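Local structure of prolyl 4-hydroxylase (Paramecium bursaria Chlorella virus 1, 5C5T) at residues 35-40 / 175-180; 43-48 / 95-100; 39-44 / 106-111. The protein probably hydroxylates prolines of collagen-like sequences, as a 2-oxoglutarate- and iron-dependent dioxygenase. All coordinates share one frame; numbering follows the deposited sequence.

Interaction 1 of 3, residues 35-40 / 175-180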
loop_
_atom_site.group_PDB
_atom_site.type_symbol
_atom_site.label_atom_id
_atom_site.label_comp_id
_atom_site.label_asym_id
_atom_site.label_seq_id
_atom_site.Cartn_x
_atom_site.Cartn_y
_atom_site.Cartn_z
ATOM N N GLY A 35 11.167 13.735 7.755
ATOM C CA GLY A 35 10.205 14.554 7.022
ATOM C C GLY A 35 9.612 13.958 5.750
ATOM O O GLY A 35 8.899 14.643 5.014
ATOM N N LYS A 36 9.866 12.678 5.505
ATOM C CA LYS A 36 9.454 12.034 4.277
ATOM C C LYS A 36 8.151 11.250 4.472
ATOM O O LYS A 36 8.142 10.060 4.801
ATOM C CB LYS A 36 10.572 11.116 3.772
ATOM C CG LYS A 36 11.915 11.842 3.462
ATOM C CD LYS A 36 12.964 10.885 2.980
ATOM C CE LYS A 36 14.294 11.557 2.619
ATOM N NZ LYS A 36 15.331 10.528 2.226
ATOM N N TYR A 37 7.019 11.905 4.316
ATOM C CA TYR A 37 5.736 11.198 4.519
ATOM C C TYR A 37 5.506 10.020 3.563
ATOM O O TYR A 37 4.881 9.035 3.933
ATOM C CB TYR A 37 4.559 12.213 4.422
ATOM C CG TYR A 37 4.426 13.141 5.606
ATOM C CD1 TYR A 37 3.867 12.705 6.805
ATOM C CD2 TYR A 37 4.850 14.473 5.526
ATOM C CE1 TYR A 37 3.748 13.559 7.882
ATOM C CE2 TYR A 37 4.701 15.325 6.599
ATOM C CZ TYR A 37 4.149 14.866 7.753
ATOM O OH TYR A 37 4.018 15.701 8.827
ATOM N N TYR A 38 6.025 10.129 2.334
ATOM C CA TYR A 38 5.954 9.067 1.308
ATOM C C TYR A 38 7.236 9.073 0.498
ATOM O O TYR A 38 7.943 10.088 0.484
ATOM C CB TYR A 38 4.747 9.253 0.364
ATOM C CG TYR A 38 4.854 10.535 -0.419
ATOM C CD1 TYR A 38 5.640 10.616 -1.539
ATOM C CD2 TYR A 38 4.210 11.670 0.018
ATOM C CE1 TYR A 38 5.765 11.819 -2.242
ATOM C CE2 TYR A 38 4.306 12.879 -0.673
ATOM C CZ TYR A 38 5.088 12.942 -1.811
ATOM O OH TYR A 38 5.195 14.199 -2.447
ATOM N N GLU A 39 7.571 7.914 -0.058
ATOM C CA GLU A 39 8.654 7.745 -1.012
ATOM C C GLU A 39 8.163 6.827 -2.100
ATOM O O GLU A 39 7.506 5.787 -1.839
ATOM C CB GLU A 39 9.892 7.175 -0.337
ATOM C CG GLU A 39 10.443 8.054 0.744
ATOM C CD GLU A 39 11.666 7.479 1.427
ATOM O OE1 GLU A 39 12.682 7.219 0.754
ATOM O OE2 GLU A 39 11.629 7.343 2.652
ATOM N N LYS A 40 8.593 7.136 -3.328
ATOM C CA LYS A 40 8.235 6.346 -4.499
ATOM C C LYS A 40 9.462 5.629 -4.999
ATOM O O LYS A 40 10.522 6.245 -5.098
ATOM C CB LYS A 40 7.624 7.251 -5.605
ATOM C CG LYS A 40 7.192 6.516 -6.919
ATOM C CD LYS A 40 6.654 7.461 -7.976
ATOM C CE LYS A 40 7.770 7.984 -8.845
ATOM N NZ LYS A 40 7.182 8.766 -9.962
ATOM N N PRO A 175 -4.440 14.072 -0.642
ATOM C CA PRO A 175 -4.958 15.433 -0.821
ATOM C C PRO A 175 -4.336 16.480 0.089
ATOM O O PRO A 175 -4.201 17.628 -0.336
ATOM C CB PRO A 175 -6.467 15.285 -0.538
ATOM C CG PRO A 175 -6.616 13.994 0.122
ATOM C CD PRO A 175 -5.494 13.097 -0.316
ATOM N N THR A 176 -3.948 16.106 1.310
ATOM C CA THR A 176 -3.373 17.065 2.239
ATOM C C THR A 176 -1.950 17.420 1.809
ATOM O O THR A 176 -1.469 18.517 2.059
ATOM C CB THR A 176 -3.403 16.504 3.645
ATOM O OG1 THR A 176 -4.758 16.175 3.960
ATOM C CG2 THR A 176 -2.794 17.497 4.675
ATOM N N LEU A 177 -1.292 16.514 1.104
ATOM C CA LEU A 177 0.028 16.798 0.616
ATOM C C LEU A 177 0.008 17.362 -0.787
ATOM O O LEU A 177 1.063 17.712 -1.336
ATOM C CB LEU A 177 0.875 15.539 0.664
ATOM C CG LEU A 177 1.127 14.922 2.042
ATOM C CD1 LEU A 177 1.836 13.579 1.876
ATOM C CD2 LEU A 177 1.920 15.830 2.958
ATOM N N LYS A 178 -1.179 17.484 -1.382
ATOM C CA LYS A 178 -1.360 18.053 -2.733
ATOM C C LYS A 178 -0.515 17.323 -3.739
ATOM O O LYS A 178 0.017 17.914 -4.670
ATOM C CB LYS A 178 -1.065 19.578 -2.757
ATOM C CG LYS A 178 -2.129 20.313 -1.982
ATOM C CD LYS A 178 -2.068 21.807 -2.183
ATOM C CE LYS A 178 -2.959 22.509 -1.207
ATOM N NZ LYS A 178 -4.362 22.041 -1.374
ATOM N N THR A 179 -0.491 15.996 -3.600
ATOM C CA THR A 179 0.172 15.157 -4.567
ATOM C C THR A 179 -0.653 13.900 -4.951
ATOM O O THR A 179 -1.336 13.308 -4.132
ATOM C CB THR A 179 1.588 14.786 -4.031
ATOM O OG1 THR A 179 2.355 14.186 -5.087
ATOM C CG2 THR A 179 1.497 13.834 -2.879
ATOM N N LYS A 180 -0.677 13.593 -6.240
ATOM C CA LYS A 180 -1.272 12.366 -6.805
ATOM C C LYS A 180 -0.224 11.570 -7.558
ATOM O O LYS A 180 0.407 12.117 -8.476
ATOM C CB LYS A 180 -2.378 12.674 -7.810
ATOM C CG LYS A 180 -3.495 13.503 -7.339
ATOM C CD LYS A 180 -4.465 13.742 -8.477
ATOM C CE LYS A 180 -5.488 14.801 -8.084
ATOM N NZ LYS A 180 -4.835 16.102 -7.727
#
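Tyr37 meets Leu177 beside its backbone rather than with its phenol end: CB lies 4.0 Å from Leu177 CD1, while the ring's CD2 is 4.1 Å from the other methyl, Leu177 CD2. The two side chains cross at nearly a right angle. Next along the chain, Tyr38 supplies most of this segment's share. Its CG sits between the backbone N and the carbonyl carbon (chi1 63°), and from there the ring reaches across to the 175-180 turn. Leu177 CD1 comes in at the ring edge, close to the ring plane, 3.6 Å from Tyr38 CD2 and equally near CE2. Further out, the methyl CG2 of Thr179 packs obliquely, 3.7 Å from Tyr38 CE2, and the phenol OH passes the same methyl. The contact is thus apolar. Tyr37 and Glu39 pair by backbone bonds with Trp192 and Phe190 of strand 188-192. Opposite, Lys178 and Thr179 together face Phe174 in a G1 beta bulge, with Lys178 at positive phi (55°). The side chains join strands 38-41 and 179-181, each outermost in its own antiparallel sheet; with their extensions, these two sheets make up the double-stranded beta-helix fold of 2-oxoglutarate oxygenases.

Interaction 2 of 3, residues 43-48 / 95-100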
loop_
_atom_site.group_PDB
_atom_site.type_symbol
_atom_site.label_atom_id
_atom_site.label_comp_id
_atom_site.label_asym_id
_atom_site.label_seq_id
_atom_site.Cartn_x
_atom_site.Cartn_y
_atom_site.Cartn_z
ATOM N N GLY A 43 10.552 0.371 -10.297
ATOM C CA GLY A 43 11.154 -0.933 -10.460
ATOM C C GLY A 43 11.344 -1.744 -9.206
ATOM O O GLY A 43 12.212 -2.618 -9.147
ATOM N N PHE A 44 10.499 -1.483 -8.207
ATOM C CA PHE A 44 10.514 -2.257 -6.974
ATOM C C PHE A 44 10.302 -3.743 -7.286
ATOM O O PHE A 44 11.005 -4.569 -6.717
ATOM C CB PHE A 44 9.440 -1.734 -6.022
ATOM C CG PHE A 44 9.461 -2.341 -4.648
ATOM C CD1 PHE A 44 10.370 -1.883 -3.680
ATOM C CD2 PHE A 44 8.610 -3.383 -4.304
ATOM C CE1 PHE A 44 10.370 -2.438 -2.391
ATOM C CE2 PHE A 44 8.624 -3.943 -3.040
ATOM C CZ PHE A 44 9.514 -3.479 -2.080
ATOM N N LEU A 45 9.335 -4.060 -8.155
ATOM C CA LEU A 45 9.233 -5.413 -8.758
ATOM C C LEU A 45 9.477 -5.349 -10.226
ATOM O O LEU A 45 9.121 -4.346 -10.842
ATOM C CB LEU A 45 7.853 -6.042 -8.534
ATOM C CG LEU A 45 7.459 -6.416 -7.102
ATOM C CD1 LEU A 45 6.052 -7.037 -7.055
ATOM C CD2 LEU A 45 8.508 -7.339 -6.443
ATOM N N SER A 46 10.016 -6.422 -10.829
ATOM C CA SER A 46 10.050 -6.461 -12.290
ATOM C C SER A 46 8.657 -6.641 -12.890
ATOM O O SER A 46 7.704 -7.061 -12.213
ATOM C CB SER A 46 10.942 -7.570 -12.790
ATOM O OG SER A 46 10.289 -8.826 -12.617
ATOM N N ASP A 47 8.542 -6.337 -14.166
ATOM C CA ASP A 47 7.277 -6.520 -14.867
ATOM C C ASP A 47 6.834 -8.006 -14.812
ATOM O O ASP A 47 5.664 -8.295 -14.560
ATOM C CB ASP A 47 7.361 -6.058 -16.327
ATOM C CG ASP A 47 7.355 -4.526 -16.491
ATOM O OD1 ASP A 47 7.418 -3.777 -15.498
ATOM O OD2 ASP A 47 7.271 -4.056 -17.649
ATOM N N ILE A 48 7.738 -8.947 -15.017
ATOM C CA ILE A 48 7.263 -10.336 -15.066
ATOM C C ILE A 48 6.898 -10.798 -13.628
ATOM O O ILE A 48 5.932 -11.557 -13.493
ATOM C CB ILE A 48 8.238 -11.271 -15.782
ATOM C CG1 ILE A 48 9.419 -11.602 -14.918
ATOM C CG2 ILE A 48 8.660 -10.691 -17.119
ATOM C CD1 ILE A 48 9.191 -12.894 -14.217
ATOM N N HIS A 95 3.867 -17.529 -1.764
ATOM C CA HIS A 95 4.365 -17.203 -3.096
ATOM C C HIS A 95 5.709 -16.464 -3.069
ATOM O O HIS A 95 5.945 -15.604 -2.239
ATOM C CB HIS A 95 3.327 -16.382 -3.831
ATOM C CG HIS A 95 3.503 -16.437 -5.304
ATOM N ND1 HIS A 95 4.537 -15.793 -5.949
ATOM C CD2 HIS A 95 2.836 -17.131 -6.254
ATOM C CE1 HIS A 95 4.482 -16.062 -7.239
ATOM N NE2 HIS A 95 3.454 -16.866 -7.453
ATOM N N GLU A 96 6.617 -16.859 -3.959
ATOM C CA GLU A 96 7.933 -16.273 -3.976
ATOM C C GLU A 96 7.929 -14.758 -4.229
ATOM O O GLU A 96 8.787 -14.060 -3.686
ATOM C CB GLU A 96 8.828 -16.981 -5.027
ATOM C CG GLU A 96 8.330 -16.876 -6.456
ATOM C CD GLU A 96 8.961 -15.726 -7.243
ATOM O OE1 GLU A 96 9.840 -15.033 -6.689
ATOM O OE2 GLU A 96 8.568 -15.518 -8.415
ATOM N N VAL A 97 6.962 -14.221 -4.966
ATOM C CA VAL A 97 6.945 -12.758 -5.209
ATOM C C VAL A 97 6.515 -12.033 -3.919
ATOM O O VAL A 97 6.950 -10.925 -3.680
ATOM C CB VAL A 97 6.064 -12.339 -6.409
ATOM C CG1 VAL A 97 6.008 -10.804 -6.565
ATOM C CG2 VAL A 97 6.584 -12.938 -7.711
ATOM N N ILE A 98 5.653 -12.650 -3.111
ATOM C CA ILE A 98 5.359 -12.085 -1.779
ATOM C C ILE A 98 6.578 -12.062 -0.889
ATOM O O ILE A 98 6.861 -11.053 -0.201
ATOM C CB ILE A 98 4.265 -12.866 -1.080
ATOM C CG1 ILE A 98 2.984 -12.889 -1.943
ATOM C CG2 ILE A 98 4.019 -12.273 0.342
ATOM C CD1 ILE A 98 2.203 -11.654 -1.972
ATOM N N ASP A 99 7.296 -13.185 -0.864
ATOM C CA ASP A 99 8.565 -13.257 -0.183
ATOM C C ASP A 99 9.470 -12.105 -0.588
ATOM O O ASP A 99 10.122 -11.514 0.247
ATOM C CB ASP A 99 9.277 -14.578 -0.474
ATOM C CG ASP A 99 8.591 -15.774 0.151
ATOM O OD1 ASP A 99 7.964 -15.633 1.227
ATOM O OD2 ASP A 99 8.730 -16.875 -0.424
ATOM N N LYS A 100 9.552 -11.802 -1.882
ATOM C CA LYS A 100 10.420 -10.710 -2.325
ATOM C C LYS A 100 9.950 -9.318 -1.892
ATOM O O LYS A 100 10.735 -8.498 -1.463
ATOM C CB LYS A 100 10.559 -10.752 -3.850
ATOM C CG LYS A 100 11.418 -9.626 -4.412
ATOM C CD LYS A 100 11.672 -9.816 -5.903
ATOM C CE LYS A 100 12.653 -8.773 -6.435
ATOM N NZ LYS A 100 13.399 -9.291 -7.643
#
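Leu45 and Val97 make the closest apolar contact, methyl against methyl: Leu45 CD1 lies 3.8 Å from Val97 CG1, the branch of Val97 anti to its backbone N (chi1 176°). Leu45 spreads its two methyls over one turn of helix 96-109. CD2 takes the second partner, the aliphatic chain of Lys100, whose CD is 4.1 Å away, and the two side chains run antiparallel alongside one another. Ile101 of the same helix, Cys50 of helix 47-59 and Val159 of the central strand 153-160 also touch Leu45, which is buried among them. Helices 47-59 and 96-109 are the two that probably flank the larger sheet of the double-stranded beta-helix fold, as in related 2-oxoglutarate oxygenases, and Leu45 enters just before the first of them begins. The charged contacts lie at the edge of this apolar patch. Extended throughout, Lys100 carries its NZ past Leu45 to a salt bridge with Glu49 OE2, linking the two helices. One turn further on, Lys104 gives a hydrogen bond to Phe44 O and a cation-pi contact to the Phe44 ring. Side-chain caps open both helices. Ser46 holds the N-cap position of helix 47-59. His95 does so for helix 96-109: its ND1 accepts from Val97 N at 3.1 Å, nearly straight at 169°, with the donor only 6° out of the imidazole plane. Backbone bonding then follows at once, Asp99 N to His95 O at 3.1 Å.

Interaction 3 of 3, residues 39-44 / 106-111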
loop_
_atom_site.group_PDB
_atom_site.type_symbol
_atom_site.label_atom_id
_atom_site.label_comp_id
_atom_site.label_asym_id
_atom_site.label_seq_id
_atom_site.Cartn_x
_atom_site.Cartn_y
_atom_site.Cartn_z
ATOM N N GLU A 39 7.571 7.914 -0.058
ATOM C CA GLU A 39 8.654 7.745 -1.012
ATOM C C GLU A 39 8.163 6.827 -2.100
ATOM O O GLU A 39 7.506 5.787 -1.839
ATOM C CB GLU A 39 9.892 7.175 -0.337
ATOM C CG GLU A 39 10.443 8.054 0.744
ATOM C CD GLU A 39 11.666 7.479 1.427
ATOM O OE1 GLU A 39 12.682 7.219 0.754
ATOM O OE2 GLU A 39 11.629 7.343 2.652
ATOM N N LYS A 40 8.593 7.136 -3.328
ATOM C CA LYS A 40 8.235 6.346 -4.499
ATOM C C LYS A 40 9.462 5.629 -4.999
ATOM O O LYS A 40 10.522 6.245 -5.098
ATOM C CB LYS A 40 7.624 7.251 -5.605
ATOM C CG LYS A 40 7.192 6.516 -6.919
ATOM C CD LYS A 40 6.654 7.461 -7.976
ATOM C CE LYS A 40 7.770 7.984 -8.845
ATOM N NZ LYS A 40 7.182 8.766 -9.962
ATOM N N ILE A 41 9.340 4.339 -5.298
ATOM C CA ILE A 41 10.437 3.556 -5.834
ATOM C C ILE A 41 10.042 2.923 -7.157
ATOM O O ILE A 41 9.236 2.007 -7.186
ATOM C CB ILE A 41 10.869 2.486 -4.846
ATOM C CG1 ILE A 41 11.134 3.069 -3.444
ATOM C CG2 ILE A 41 12.113 1.731 -5.385
ATOM C CD1 ILE A 41 11.157 1.958 -2.351
ATOM N N ASP A 42 10.620 3.374 -8.265
ATOM C CA ASP A 42 10.365 2.692 -9.538
ATOM C C ASP A 42 11.126 1.353 -9.612
ATOM O O ASP A 42 12.212 1.245 -9.071
ATOM C CB ASP A 42 10.763 3.586 -10.693
ATOM C CG ASP A 42 9.827 4.743 -10.866
ATOM O OD1 ASP A 42 8.590 4.587 -10.713
ATOM O OD2 ASP A 42 10.338 5.831 -11.174
ATOM N N GLY A 43 10.552 0.371 -10.297
ATOM C CA GLY A 43 11.154 -0.933 -10.460
ATOM C C GLY A 43 11.344 -1.744 -9.206
ATOM O O GLY A 43 12.212 -2.618 -9.147
ATOM N N PHE A 44 10.499 -1.483 -8.207
ATOM C CA PHE A 44 10.514 -2.257 -6.974
ATOM C C PHE A 44 10.302 -3.743 -7.286
ATOM O O PHE A 44 11.005 -4.569 -6.717
ATOM C CB PHE A 44 9.440 -1.734 -6.022
ATOM C CG PHE A 44 9.461 -2.341 -4.648
ATOM C CD1 PHE A 44 10.370 -1.883 -3.680
ATOM C CD2 PHE A 44 8.610 -3.383 -4.304
ATOM C CE1 PHE A 44 10.370 -2.438 -2.391
ATOM C CE2 PHE A 44 8.624 -3.943 -3.040
ATOM C CZ PHE A 44 9.514 -3.479 -2.080
ATOM N N ARG A 106 11.700 -5.068 4.199
ATOM C CA ARG A 106 12.537 -5.131 5.386
ATOM C C ARG A 106 13.879 -4.408 5.155
ATOM O O ARG A 106 14.333 -3.611 6.012
ATOM C CB ARG A 106 12.693 -6.620 5.766
ATOM C CG ARG A 106 13.643 -6.880 6.894
ATOM C CD ARG A 106 13.594 -8.352 7.233
ATOM N NE ARG A 106 14.231 -9.130 6.164
ATOM C CZ ARG A 106 13.619 -9.969 5.318
ATOM N NH1 ARG A 106 12.302 -10.198 5.364
ATOM N NH2 ARG A 106 14.354 -10.602 4.411
ATOM N N GLU A 107 14.498 -4.630 4.004
ATOM C CA GLU A 107 15.756 -3.955 3.698
ATOM C C GLU A 107 15.582 -2.430 3.656
ATOM O O GLU A 107 16.464 -1.692 4.070
ATOM C CB GLU A 107 16.310 -4.469 2.383
ATOM C CG GLU A 107 16.711 -5.925 2.481
ATOM C CD GLU A 107 17.201 -6.498 1.164
ATOM O OE1 GLU A 107 16.812 -5.965 0.104
ATOM O OE2 GLU A 107 17.983 -7.474 1.207
ATOM N N PHE A 108 14.447 -1.992 3.125
ATOM C CA PHE A 108 14.090 -0.549 3.132
ATOM C C PHE A 108 13.938 0.007 4.546
ATOM O O PHE A 108 14.420 1.098 4.861
ATOM C CB PHE A 108 12.779 -0.319 2.331
ATOM C CG PHE A 108 12.301 1.115 2.351
ATOM C CD1 PHE A 108 12.869 2.058 1.506
ATOM C CD2 PHE A 108 11.299 1.514 3.230
ATOM C CE1 PHE A 108 12.442 3.379 1.537
ATOM C CE2 PHE A 108 10.860 2.833 3.279
ATOM C CZ PHE A 108 11.439 3.768 2.435
ATOM N N LEU A 109 13.208 -0.713 5.380
ATOM C CA LEU A 109 12.967 -0.257 6.749
ATOM C C LEU A 109 14.289 -0.280 7.536
ATOM O O LEU A 109 14.451 0.483 8.481
ATOM C CB LEU A 109 11.900 -1.091 7.460
ATOM C CG LEU A 109 10.492 -0.855 6.948
ATOM C CD1 LEU A 109 9.553 -1.953 7.408
ATOM C CD2 LEU A 109 10.001 0.533 7.346
ATOM N N ASN A 110 15.241 -1.104 7.110
ATOM C CA ASN A 110 16.539 -1.149 7.777
ATOM C C ASN A 110 17.343 0.162 7.651
ATOM O O ASN A 110 18.242 0.413 8.461
ATOM C CB ASN A 110 17.386 -2.321 7.255
ATOM C CG ASN A 110 16.921 -3.695 7.803
ATOM O OD1 ASN A 110 16.190 -3.769 8.812
ATOM N ND2 ASN A 110 17.345 -4.787 7.131
ATOM N N SER A 111 17.002 1.002 6.680
ATOM C CA SER A 111 17.581 2.351 6.556
ATOM C C SER A 111 16.894 3.370 7.472
ATOM O O SER A 111 17.259 4.541 7.496
ATOM C CB SER A 111 17.497 2.818 5.098
ATOM O OG SER A 111 16.154 3.155 4.703
#
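Phe108 brings its ring up to Glu39 and Ile41, two residues that point to the same side of strand 38-41. This strand is outermost in the larger sheet of this double-stranded beta-helix protein, and helix 96-109 packs its C-terminal part against that end of the sheet. The ring lies with CG anti to the backbone N (chi1 177°), which carries it out from the helix toward the strand. Glu39 meets it at the edge: OE2 is 3.6 Å from Phe108 CZ, OE1 is 3.9 Å from Phe108 CE1, and the carboxylate plane is turned 59° from that of the ring. The weakly positive rim of the ring would probably suit a carboxylate. OE2 also forms a salt bridge to Lys112, next in the chain after Ser111, so one oxygen serves the ring edge and a lysine together. Ile41 comes at the ring obliquely, its CD1 being 4.2 Å from Phe108 CD1. Phe190 of the neighbouring strand 188-192 meets the Phe108 ring as well, and its backbone pairs with Glu39. Beyond Ile41 the chain leaves the sheet through a type II turn, Ile41 to Phe44, with Gly43 at positive phi in its third position. The site stands near the peripheral manganese, about 8 Å from the Glu39 side chain to the bound ion, which Asp34 and His114 hold. Ser111 OG donates to Phe108 O at 2.7 Å in the carbonyl plane, and Ser111 N also bonds that oxygen.

The three contacts share one run of chain, residues 35-48, which passes from strand 38-41 into helix 47-59. Interaction 1 uses its start, interaction 3 its middle and interaction 2 its end. The centres of the first and third contacts are about 15 Å apart, those of the second and third about 13 Å, and those of the first and second about 24 Å. Interactions 2 and 3 meet helix 96-109 at its two ends. Interactions 1 and 3 both lean on strand 38-41, from which one contact reaches strand 179-181 in the smaller sheet and the other the helix. This N-terminal run thereby ties the edge of the larger sheet to the smaller sheet and to the helix layer, outside the site that holds zinc and 2-oxoglutarate.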